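Local coordinates for phosphatidylglycerophosphatase and protein-tyrosine phosphatase 1 (Mus musculus, PDB 3RGO) that removes a phosphate from phosphatidylglycerophosphate to give phosphatidylglycerol, a step in mitochondrial cardiolipin synthesis, and belongs to the dual-specificity protein-tyrosine phosphatases, at residues W1-D6 with A127-H132; H7-G12 with T105-Y110; T34-Y39 with R60-D65; G99-A104 with S134-Q139. All blocks are in the same frame, centred on the assembly; numbering follows the deposited sequence.

Contact 1. Residues W1-D6 with A127-H132; sequences WYHRID and AKIRSH
His3 and Arg130 join strand 2-4, an edge strand of the central sheet in this dual-specificity phosphatase fold, to the turn leaving helix 119-129. Among the polar contacts, Arg130 NH1 donates to His3 ND1 over 2.8 Å at an N-H...N angle of 155°. ND1 lies close to the guanidinium plane, whereas NH1 stands 18° out of the imidazole plane. A bound water takes a second bond from Arg130 NH1 at 3.0 Å and one from Trp1 N, bridging the chain start to the same arginine. The rest of this buried guanidinium is gripped by backbone carbonyls of the phosphate-binding loop: NE bonds to Gly99 O and NH2 to Ala98 O. A CH-pi contact adds to the bond: Arg130 CA sits over one face of the His3 ring, 4.1 Å from its centroid, and Ile129 O overlies the same face, also toward the rim. With CG anti to the backbone N (chi1 -177°), Arg130 brings CG to within 3.3 Å of His3 ND1. The apolar part is small: the Ile129 side chain passes alongside that of His3, the two pointing opposite ways, with Ile129 CG2 3.7 Å from His3 CB.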
# COMPACT_ATOMS: atom_id res chain seq x y z
N TRP A 1 -15.25 2.01 2.17
CA TRP A 1 -14.18 2.99 2.37
C TRP A 1 -12.84 2.31 2.16
O TRP A 1 -11.90 2.90 1.62
CB TRP A 1 -14.23 3.58 3.79
CG TRP A 1 -13.38 4.81 3.95
CD1 TRP A 1 -12.04 4.85 4.23
CD2 TRP A 1 -13.80 6.17 3.83
NE1 TRP A 1 -11.61 6.16 4.29
CE2 TRP A 1 -12.67 6.99 4.05
CE3 TRP A 1 -15.03 6.79 3.57
CZ2 TRP A 1 -12.74 8.38 4.01
CZ3 TRP A 1 -15.09 8.18 3.53
CH2 TRP A 1 -13.95 8.96 3.75
N TYR A 2 -12.75 1.07 2.61
CA TYR A 2 -11.54 0.29 2.44
C TYR A 2 -11.92 -1.18 2.36
O TYR A 2 -13.02 -1.57 2.78
CB TYR A 2 -10.58 0.53 3.60
CG TYR A 2 -11.09 0.04 4.93
CD1 TYR A 2 -10.82 -1.25 5.37
CD2 TYR A 2 -11.84 0.87 5.75
CE1 TYR A 2 -11.29 -1.70 6.59
CE2 TYR A 2 -12.32 0.43 6.97
CZ TYR A 2 -12.04 -0.85 7.39
OH TYR A 2 -12.51 -1.29 8.61
N HIS A 3 -11.01 -1.99 1.83
CA HIS A 3 -11.21 -3.43 1.72
C HIS A 3 -9.97 -4.16 2.22
O HIS A 3 -8.84 -3.73 1.98
CB HIS A 3 -11.45 -3.83 0.26
CG HIS A 3 -12.75 -3.33 -0.30
ND1 HIS A 3 -12.88 -2.10 -0.91
CD2 HIS A 3 -13.97 -3.91 -0.37
CE1 HIS A 3 -14.12 -1.94 -1.31
NE2 HIS A 3 -14.81 -3.02 -1.00
N ARG A 4 -10.18 -5.28 2.91
CA ARG A 4 -9.07 -6.14 3.29
C ARG A 4 -8.60 -6.92 2.06
O ARG A 4 -9.41 -7.50 1.33
CB ARG A 4 -9.47 -7.10 4.41
CG ARG A 4 -8.41 -8.16 4.70
CD ARG A 4 -8.68 -8.89 6.00
NE ARG A 4 -8.67 -8.00 7.16
CZ ARG A 4 -7.57 -7.59 7.79
NH1 ARG A 4 -6.38 -7.98 7.36
NH2 ARG A 4 -7.67 -6.78 8.84
N ILE A 5 -7.29 -6.92 1.83
CA ILE A 5 -6.71 -7.63 0.70
C ILE A 5 -6.29 -9.04 1.11
O ILE A 5 -6.58 -10.02 0.42
CB ILE A 5 -5.49 -6.88 0.12
CG1 ILE A 5 -5.90 -5.47 -0.32
CG2 ILE A 5 -4.89 -7.65 -1.04
CD1 ILE A 5 -6.97 -5.44 -1.42
N ASP A 6 -5.60 -9.13 2.24
CA ASP A 6 -5.30 -10.42 2.86
C ASP A 6 -5.14 -10.23 4.37
O ASP A 6 -5.59 -9.23 4.93
CB ASP A 6 -4.07 -11.10 2.21
CG ASP A 6 -2.77 -10.32 2.42
OD1 ASP A 6 -2.74 -9.38 3.24
OD2 ASP A 6 -1.77 -10.67 1.75
N ALA A 127 -8.79 -6.05 -8.04
CA ALA A 127 -10.03 -5.58 -8.66
C ALA A 127 -11.21 -6.50 -8.36
O ALA A 127 -12.37 -6.08 -8.43
CB ALA A 127 -9.85 -5.40 -10.16
N LYS A 128 -10.92 -7.75 -8.02
CA LYS A 128 -11.98 -8.70 -7.67
C LYS A 128 -12.57 -8.34 -6.31
O LYS A 128 -13.71 -8.70 -6.00
CB LYS A 128 -11.43 -10.12 -7.67
CG LYS A 128 -12.49 -11.21 -7.71
CD LYS A 128 -11.86 -12.59 -7.81
CE LYS A 128 -10.98 -12.73 -9.04
NZ LYS A 128 -11.77 -12.71 -10.31
N ILE A 129 -11.79 -7.63 -5.50
CA ILE A 129 -12.21 -7.26 -4.16
C ILE A 129 -12.71 -5.82 -4.08
O ILE A 129 -13.74 -5.54 -3.46
CB ILE A 129 -11.05 -7.42 -3.15
CG1 ILE A 129 -10.64 -8.89 -3.06
CG2 ILE A 129 -11.46 -6.87 -1.77
CD1 ILE A 129 -9.33 -9.11 -2.33
N ARG A 130 -11.97 -4.90 -4.70
CA ARG A 130 -12.28 -3.48 -4.61
C ARG A 130 -12.58 -2.88 -5.99
O ARG A 130 -11.84 -3.11 -6.95
CB ARG A 130 -11.13 -2.74 -3.93
CG ARG A 130 -11.37 -1.25 -3.72
CD ARG A 130 -10.38 -0.68 -2.72
NE ARG A 130 -10.50 0.77 -2.58
CZ ARG A 130 -11.37 1.37 -1.76
NH1 ARG A 130 -12.19 0.65 -1.01
NH2 ARG A 130 -11.41 2.70 -1.70
N SER A 131 -13.65 -2.10 -6.07
CA SER A 131 -14.13 -1.57 -7.34
C SER A 131 -13.33 -0.36 -7.82
O SER A 131 -12.66 0.31 -7.03
CB SER A 131 -15.61 -1.20 -7.23
OG SER A 131 -15.77 -0.00 -6.49
N HIS A 132 -13.43 -0.08 -9.11
CA HIS A 132 -12.81 1.10 -9.71
C HIS A 132 -11.29 1.16 -9.55
O HIS A 132 -10.70 2.24 -9.52
CB HIS A 132 -13.47 2.38 -9.19
CG HIS A 132 -14.95 2.43 -9.42
ND1 HIS A 132 -15.50 2.75 -10.64
CD2 HIS A 132 -15.99 2.18 -8.59
CE1 HIS A 132 -16.82 2.71 -10.55
NE2 HIS A 132 -17.14 2.36 -9.32
O HOH W 1 -15.06 1.33 -0.31

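Contact 2. Residues H7-G12 with T105-Y110; sequences HTVLLG and TMVAAY
Helix 102-115, which leads out of the phosphate-binding P-loop, covers one face of the central sheet, and here its Val107 and Tyr110 pack on Val9 and Leu11 of strand 9-12. Strand 9-12 and helix residues 105-110 run nearly antiparallel, at 160°, their axes 9.6 Å apart at closest approach. Val9 divides its branches between two partners. CG1 meets Val107 CG2 at 3.9 Å, while CG2 stands over the centre of the Tyr110 ring, 3.6 Å from the centroid and 12° off the normal, a CH-pi contact. Tyr110 holds CG anti to its backbone N (chi1 162°), and from there the ring lies against Val9 CG2. Leu11 CD1 reaches Val107 CG2 at 4.0 Å and closes the apolar row. At the polar end, Tyr110 OH is hydrogen-bonded to Asp6 OD2, and a water 2.5 Å from Thr8 OG1 makes a weak further bond to Tyr110 OH. Asp6 OD1 in turn accepts the N-H groups of Thr8 and Val9. An alanine at Tyr110 would probably leave Val9 CG2 without the ring face it rests on and Asp6 OD2 without its hydroxyl mate. Val94 of strand 91-95 touches both Val9 and Val107; Ala82 and Gln86 of helix 72-88 pack on Tyr110, and Leu143 and Phe146 of helix 137-154 meet Ala108 and Ala109.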
# COMPACT_ATOMS: atom_id res chain seq x y z
N HIS A 7 -4.51 -11.20 5.03
CA HIS A 7 -4.37 -11.14 6.48
C HIS A 7 -3.55 -9.93 6.95
O HIS A 7 -3.67 -9.52 8.10
CB HIS A 7 -3.77 -12.45 7.00
CG HIS A 7 -3.87 -12.62 8.49
ND1 HIS A 7 -2.82 -12.34 9.34
CD2 HIS A 7 -4.89 -13.02 9.27
CE1 HIS A 7 -3.19 -12.58 10.59
NE2 HIS A 7 -4.45 -12.99 10.57
N THR A 8 -2.72 -9.38 6.07
CA THR A 8 -1.84 -8.26 6.43
C THR A 8 -2.33 -6.92 5.89
O THR A 8 -2.46 -5.94 6.63
CB THR A 8 -0.39 -8.47 5.91
OG1 THR A 8 0.16 -9.67 6.47
CG2 THR A 8 0.49 -7.29 6.29
N VAL A 9 -2.60 -6.88 4.59
CA VAL A 9 -2.81 -5.60 3.91
C VAL A 9 -4.28 -5.21 3.76
O VAL A 9 -5.13 -6.03 3.42
CB VAL A 9 -2.13 -5.60 2.53
CG1 VAL A 9 -2.58 -4.38 1.71
CG2 VAL A 9 -0.62 -5.63 2.71
N LEU A 10 -4.56 -3.94 4.02
CA LEU A 10 -5.83 -3.34 3.64
C LEU A 10 -5.57 -2.18 2.68
O LEU A 10 -4.55 -1.49 2.79
CB LEU A 10 -6.60 -2.85 4.87
CG LEU A 10 -6.84 -3.91 5.95
CD1 LEU A 10 -5.78 -3.82 7.04
CD2 LEU A 10 -8.24 -3.77 6.53
N LEU A 11 -6.49 -1.98 1.75
CA LEU A 11 -6.40 -0.92 0.76
C LEU A 11 -7.68 -0.08 0.84
O LEU A 11 -8.78 -0.61 0.75
CB LEU A 11 -6.26 -1.51 -0.64
CG LEU A 11 -6.43 -0.56 -1.83
CD1 LEU A 11 -5.32 0.48 -1.88
CD2 LEU A 11 -6.52 -1.32 -3.14
N GLY A 12 -7.53 1.23 1.01
CA GLY A 12 -8.69 2.11 1.13
C GLY A 12 -8.42 3.58 0.89
O GLY A 12 -7.29 3.99 0.64
N THR A 105 -1.52 0.41 -6.81
CA THR A 105 -0.25 0.01 -7.40
C THR A 105 0.72 -0.51 -6.34
O THR A 105 1.43 -1.50 -6.55
CB THR A 105 0.37 1.18 -8.18
OG1 THR A 105 -0.52 1.55 -9.24
CG2 THR A 105 1.72 0.79 -8.76
N MET A 106 0.74 0.17 -5.19
CA MET A 106 1.58 -0.25 -4.06
C MET A 106 1.19 -1.64 -3.59
O MET A 106 2.06 -2.50 -3.36
CB MET A 106 1.45 0.76 -2.90
CG MET A 106 2.29 0.42 -1.67
SD MET A 106 4.08 0.64 -1.92
CE MET A 106 4.13 2.35 -2.45
N VAL A 107 -0.11 -1.86 -3.44
CA VAL A 107 -0.61 -3.17 -3.03
C VAL A 107 -0.29 -4.22 -4.09
O VAL A 107 0.03 -5.36 -3.76
CB VAL A 107 -2.14 -3.15 -2.72
CG1 VAL A 107 -2.65 -4.56 -2.47
CG2 VAL A 107 -2.44 -2.25 -1.51
N ALA A 108 -0.36 -3.83 -5.36
CA ALA A 108 0.01 -4.72 -6.46
C ALA A 108 1.45 -5.21 -6.31
O ALA A 108 1.73 -6.39 -6.51
CB ALA A 108 -0.18 -4.02 -7.82
N ALA A 109 2.35 -4.31 -5.96
CA ALA A 109 3.75 -4.68 -5.81
C ALA A 109 3.92 -5.69 -4.68
O ALA A 109 4.63 -6.68 -4.82
CB ALA A 109 4.61 -3.44 -5.58
N TYR A 110 3.26 -5.42 -3.56
CA TYR A 110 3.23 -6.34 -2.43
C TYR A 110 2.81 -7.75 -2.87
O TYR A 110 3.51 -8.72 -2.58
CB TYR A 110 2.27 -5.81 -1.35
CG TYR A 110 1.81 -6.83 -0.33
CD1 TYR A 110 2.62 -7.18 0.74
CD2 TYR A 110 0.56 -7.43 -0.44
CE1 TYR A 110 2.20 -8.11 1.67
CE2 TYR A 110 0.13 -8.35 0.48
CZ TYR A 110 0.96 -8.70 1.54
OH TYR A 110 0.53 -9.62 2.46
O HOH W 2 -0.26 -11.67 4.99

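Contact 3. Residues T34-Y39 with R60-D65; sequences TMNEEY and RLSTVD. With SO4 (sulfate ion), chain C.
Asn36 and Thr63 meet through their first torsions: Asn36 holds CG anti to its carbonyl carbon (chi1 -73°), and Thr63 places OG1 between its backbone N and carbonyl carbon (chi1 55°). The two side chains cross at about a right angle, with Asn36 CG 3.4 Å from Thr63 OG1. That hydroxyl also lies 2.7 Å from O1 of a bound sulfate ion. An alanine in place of Asn36 would probably open a gap beside Thr63, whose side chain would lose the group that crosses it. Parallel strand pairing brings the residues here: Leu61 N donates to Thr34 O at 2.8 Å, and Asn36 N to Leu61 O at 3.0 Å. Two CA-H...O contacts reinforce the ladder, Arg60 CA to Thr34 O and Met35 CA to Leu61 O. Farther out, Glu37 OE2 packs on Arg60 CD at 3.7 Å; the opposite charges stay beyond salt-bridge range, and OE2 pairs instead with Arg42. Met35 and Leu61 point to the sheet face where both touch Met106 of helix 102-115. Strands 29-35 and 57-61 with helix 48-53 form a beta-alpha-beta crossover, whose strand ends border the active site: Asn36 touches Cys96, the predicted nucleophile, and Arg102.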
# COMPACT_ATOMS: atom_id res chain seq x y z
N THR A 34 1.41 5.80 3.73
CA THR A 34 0.75 7.01 3.24
C THR A 34 1.45 7.52 1.99
O THR A 34 2.63 7.85 2.02
CB THR A 34 0.73 8.11 4.31
OG1 THR A 34 -0.02 7.65 5.44
CG2 THR A 34 0.09 9.38 3.76
N MET A 35 0.71 7.58 0.90
CA MET A 35 1.28 8.03 -0.36
C MET A 35 0.80 9.42 -0.71
O MET A 35 -0.38 9.75 -0.54
CB MET A 35 0.95 7.04 -1.48
CG MET A 35 1.65 5.70 -1.32
SD MET A 35 0.91 4.39 -2.29
CE MET A 35 -0.32 3.82 -1.13
N ASN A 36 1.73 10.24 -1.19
CA ASN A 36 1.43 11.60 -1.64
C ASN A 36 0.60 12.41 -0.65
O ASN A 36 -0.34 13.11 -1.05
CB ASN A 36 0.75 11.58 -3.00
CG ASN A 36 1.70 11.23 -4.13
OD1 ASN A 36 1.34 11.29 -5.31
ND2 ASN A 36 2.93 10.87 -3.78
N GLU A 37 0.94 12.33 0.63
CA GLU A 37 0.28 13.15 1.65
C GLU A 37 0.19 14.60 1.18
O GLU A 37 1.21 15.26 0.98
CB GLU A 37 1.04 13.06 2.97
CG GLU A 37 0.52 13.99 4.05
CD GLU A 37 1.36 13.95 5.31
OE1 GLU A 37 2.32 14.74 5.41
OE2 GLU A 37 1.06 13.12 6.20
N GLU A 38 -1.04 15.09 1.01
CA GLU A 38 -1.26 16.44 0.51
C GLU A 38 -1.65 17.40 1.62
O GLU A 38 -2.43 17.07 2.51
CB GLU A 38 -2.33 16.44 -0.59
CG GLU A 38 -1.92 15.65 -1.83
CD GLU A 38 -3.07 14.84 -2.41
OE1 GLU A 38 -4.19 15.38 -2.49
OE2 GLU A 38 -2.84 13.67 -2.78
N TYR A 39 -1.09 18.61 1.57
CA TYR A 39 -1.29 19.61 2.61
C TYR A 39 -2.73 20.09 2.67
O TYR A 39 -3.19 20.60 3.69
CB TYR A 39 -0.36 20.80 2.38
CG TYR A 39 1.07 20.42 2.09
CD1 TYR A 39 1.97 20.20 3.13
CD2 TYR A 39 1.53 20.28 0.79
CE1 TYR A 39 3.28 19.85 2.88
CE2 TYR A 39 2.84 19.93 0.53
CZ TYR A 39 3.71 19.72 1.57
OH TYR A 39 5.02 19.37 1.32
N ARG A 60 5.73 7.18 4.99
CA ARG A 60 5.30 8.11 3.96
C ARG A 60 6.11 7.91 2.69
O ARG A 60 7.34 7.92 2.73
CB ARG A 60 5.42 9.56 4.43
CG ARG A 60 4.25 10.04 5.26
CD ARG A 60 4.34 11.54 5.49
NE ARG A 60 5.64 11.92 6.04
CZ ARG A 60 5.91 11.95 7.34
NH1 ARG A 60 4.98 11.62 8.22
NH2 ARG A 60 7.12 12.30 7.76
N LEU A 61 5.41 7.72 1.58
CA LEU A 61 6.07 7.55 0.30
C LEU A 61 5.52 8.55 -0.71
O LEU A 61 4.35 8.93 -0.66
CB LEU A 61 5.90 6.12 -0.22
CG LEU A 61 6.50 4.99 0.62
CD1 LEU A 61 6.06 3.64 0.09
CD2 LEU A 61 8.03 5.09 0.66
N SER A 62 6.39 8.98 -1.62
CA SER A 62 5.98 9.86 -2.70
C SER A 62 6.06 9.13 -4.03
O SER A 62 6.95 8.31 -4.25
CB SER A 62 6.87 11.11 -2.74
OG SER A 62 6.59 11.98 -1.65
N THR A 63 5.11 9.42 -4.92
CA THR A 63 5.20 8.93 -6.29
C THR A 63 6.19 9.80 -7.04
O THR A 63 6.38 10.97 -6.68
CB THR A 63 3.85 9.01 -7.02
OG1 THR A 63 3.37 10.36 -6.97
CG2 THR A 63 2.84 8.07 -6.39
N VAL A 64 6.82 9.24 -8.06
CA VAL A 64 7.60 10.04 -8.98
C VAL A 64 6.61 10.91 -9.74
O VAL A 64 5.75 10.39 -10.45
CB VAL A 64 8.40 9.17 -9.97
CG1 VAL A 64 9.18 10.04 -10.94
CG2 VAL A 64 9.32 8.23 -9.22
N ASP A 65 6.72 12.22 -9.57
CA ASP A 65 5.77 13.17 -10.16
C ASP A 65 5.28 12.72 -11.54
O ASP A 65 6.07 12.32 -12.40
CB ASP A 65 6.40 14.56 -10.25
CG ASP A 65 5.37 15.64 -10.53
OD1 ASP A 65 5.68 16.57 -11.31
OD2 ASP A 65 4.25 15.54 -9.99
S SO4 C . 1.37 11.61 -9.62
O1 SO4 C . 2.65 10.90 -9.52
O2 SO4 C . 0.49 10.89 -10.55
O3 SO4 C . 0.75 11.67 -8.30
O4 SO4 C . 1.60 12.96 -10.12

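Contact 4. Residues G99-A104 with S134-Q139; sequences GRSRSA and SIRPSQ. With SO4 (sulfate ion), chain B; SO4 (sulfate ion), chain C.
Arg102 and Gln139 set their flat groups 71° apart. The Arg102 guanidinium has a sulfate ion at each of two edge positions: NH1 bonds O1 of the sulfate held by the phosphate-binding loop at 2.9 Å, while NE bonds O3 of a second sulfate at 2.9 Å and NH2 bonds its O2 at 3.1 Å. One face of the Arg136 guanidinium carries Gln139 OE1, displaced toward the rim. The Gln139 amide donates in its own plane, NE2 to Ser101 OG at 2.9 Å. With OG anti to the backbone N (chi1 -177°), Ser101 donates onward to Ser134 O at 2.9 Å, almost straight along that carbonyl (176°). OE1 of the same amide accepts the N-H of the N-cap residue Arg136 at 2.8 Å, which fixes the rotation of the amide. Ser134 N closes the link to Arg100 O at 2.9 Å. The sulfate in the loop, bonded by the backbone N-H groups of Arg100, Arg102 and Ser103, probably marks the substrate phosphate site of the P-loop that runs from Cys96 to Arg102. The contact joins the starts of helices 102-115 and 137-154, where Ile135 and Gln139 also touch Thr105, and Gln139 NE2 reaches Gly68 O.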
# COMPACT_ATOMS: atom_id res chain seq x y z
N GLY A 99 -7.97 5.37 -2.93
CA GLY A 99 -7.69 3.95 -2.78
C GLY A 99 -7.94 3.15 -4.05
O GLY A 99 -8.37 2.00 -3.99
N ARG A 100 -7.64 3.75 -5.20
CA ARG A 100 -7.99 3.15 -6.49
C ARG A 100 -6.82 2.96 -7.45
O ARG A 100 -6.89 2.13 -8.36
CB ARG A 100 -9.09 3.97 -7.17
CG ARG A 100 -10.51 3.52 -6.86
CD ARG A 100 -10.78 3.49 -5.38
NE ARG A 100 -11.81 2.52 -5.01
CZ ARG A 100 -13.08 2.82 -4.78
NH1 ARG A 100 -13.50 4.08 -4.87
NH2 ARG A 100 -13.93 1.86 -4.46
N SER A 101 -5.75 3.74 -7.29
CA SER A 101 -4.73 3.83 -8.33
C SER A 101 -3.29 3.77 -7.80
O SER A 101 -2.61 2.76 -7.93
CB SER A 101 -4.93 5.11 -9.15
OG SER A 101 -4.00 5.20 -10.22
N ARG A 102 -2.83 4.87 -7.21
CA ARG A 102 -1.49 4.94 -6.66
C ARG A 102 -1.36 3.94 -5.52
O ARG A 102 -0.38 3.20 -5.42
CB ARG A 102 -1.19 6.36 -6.17
CG ARG A 102 -1.13 7.37 -7.29
CD ARG A 102 -1.35 8.79 -6.81
NE ARG A 102 -1.42 9.72 -7.93
CZ ARG A 102 -2.52 9.96 -8.63
NH1 ARG A 102 -3.65 9.34 -8.33
NH2 ARG A 102 -2.49 10.82 -9.64
N SER A 103 -2.38 3.90 -4.67
CA SER A 103 -2.37 2.99 -3.53
C SER A 103 -2.60 1.55 -4.00
O SER A 103 -2.02 0.61 -3.44
CB SER A 103 -3.42 3.42 -2.50
OG SER A 103 -4.69 3.58 -3.09
N ALA A 104 -3.42 1.38 -5.02
CA ALA A 104 -3.63 0.08 -5.64
C ALA A 104 -2.33 -0.48 -6.23
O ALA A 104 -2.05 -1.67 -6.14
CB ALA A 104 -4.69 0.17 -6.73
N SER A 134 -7.90 1.41 -10.93
CA SER A 134 -7.43 1.94 -12.20
C SER A 134 -5.92 2.09 -12.17
O SER A 134 -5.39 3.06 -11.62
CB SER A 134 -8.09 3.29 -12.50
OG SER A 134 -7.60 3.82 -13.72
N ILE A 135 -5.22 1.12 -12.74
CA ILE A 135 -3.77 1.16 -12.81
C ILE A 135 -3.33 1.43 -14.26
O ILE A 135 -3.47 0.58 -15.14
CB ILE A 135 -3.13 -0.12 -12.24
CG1 ILE A 135 -3.47 -0.22 -10.75
CG2 ILE A 135 -1.62 -0.11 -12.46
CD1 ILE A 135 -3.07 -1.51 -10.09
N ARG A 136 -2.81 2.63 -14.49
CA ARG A 136 -2.50 3.11 -15.84
C ARG A 136 -1.22 2.50 -16.40
O ARG A 136 -0.39 2.01 -15.65
CB ARG A 136 -2.37 4.63 -15.82
CG ARG A 136 -3.63 5.37 -15.41
CD ARG A 136 -3.48 6.88 -15.60
NE ARG A 136 -2.34 7.41 -14.84
CZ ARG A 136 -2.35 7.60 -13.53
NH1 ARG A 136 -3.42 7.29 -12.81
NH2 ARG A 136 -1.27 8.10 -12.92
N PRO A 137 -1.06 2.54 -17.74
CA PRO A 137 0.16 2.04 -18.39
C PRO A 137 1.42 2.55 -17.70
O PRO A 137 2.37 1.78 -17.53
CB PRO A 137 0.04 2.59 -19.81
CG PRO A 137 -1.42 2.63 -20.05
CD PRO A 137 -2.06 2.97 -18.73
N SER A 138 1.44 3.82 -17.30
CA SER A 138 2.60 4.39 -16.63
C SER A 138 2.87 3.69 -15.30
O SER A 138 4.02 3.55 -14.88
CB SER A 138 2.42 5.89 -16.40
OG SER A 138 1.48 6.15 -15.38
N GLN A 139 1.81 3.25 -14.64
CA GLN A 139 1.97 2.54 -13.38
C GLN A 139 2.31 1.07 -13.62
O GLN A 139 3.09 0.47 -12.89
CB GLN A 139 0.72 2.68 -12.52
CG GLN A 139 0.49 4.12 -12.04
CD GLN A 139 -0.93 4.36 -11.58
OE1 GLN A 139 -1.88 3.94 -12.24
NE2 GLN A 139 -1.08 5.03 -10.44
S SO4 B . -5.28 6.84 -5.37
O1 SO4 B . -4.52 7.22 -6.56
O2 SO4 B . -6.57 6.28 -5.77
O3 SO4 B . -4.53 5.86 -4.60
O4 SO4 B . -5.53 8.02 -4.55
S SO4 C . 1.37 11.61 -9.62
O1 SO4 C . 2.65 10.90 -9.52
O2 SO4 C . 0.49 10.89 -10.55
O3 SO4 C . 0.75 11.67 -8.30
O4 SO4 C . 1.60 12.96 -10.12

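Overall arrangement
Contacts 1, 2 and 3 reach one mixed sheet, while contact 4 joins the starts of two helices beside it. Contacts 1 and 2, with centres 9 Å apart, use the neighbouring strands 2-4 and 9-12 and meet through Asp6 and Tyr110. Contact 3 lies at the far edge of the sheet, about 21 Å from contact 1 between centres. Contacts 2 and 4 share helix 102-115, and contact 4 shares a sulfate ion with contact 3. Along the chain, contact 3 is nested in the loop closed by contact 2, itself inside that of contact 1; contact 4 crosses both outer loops. Contacts 1 and 2 thus tie early strands to late helical segments, while contacts 3 and 4 border the predicted catalytic Cys96 more closely.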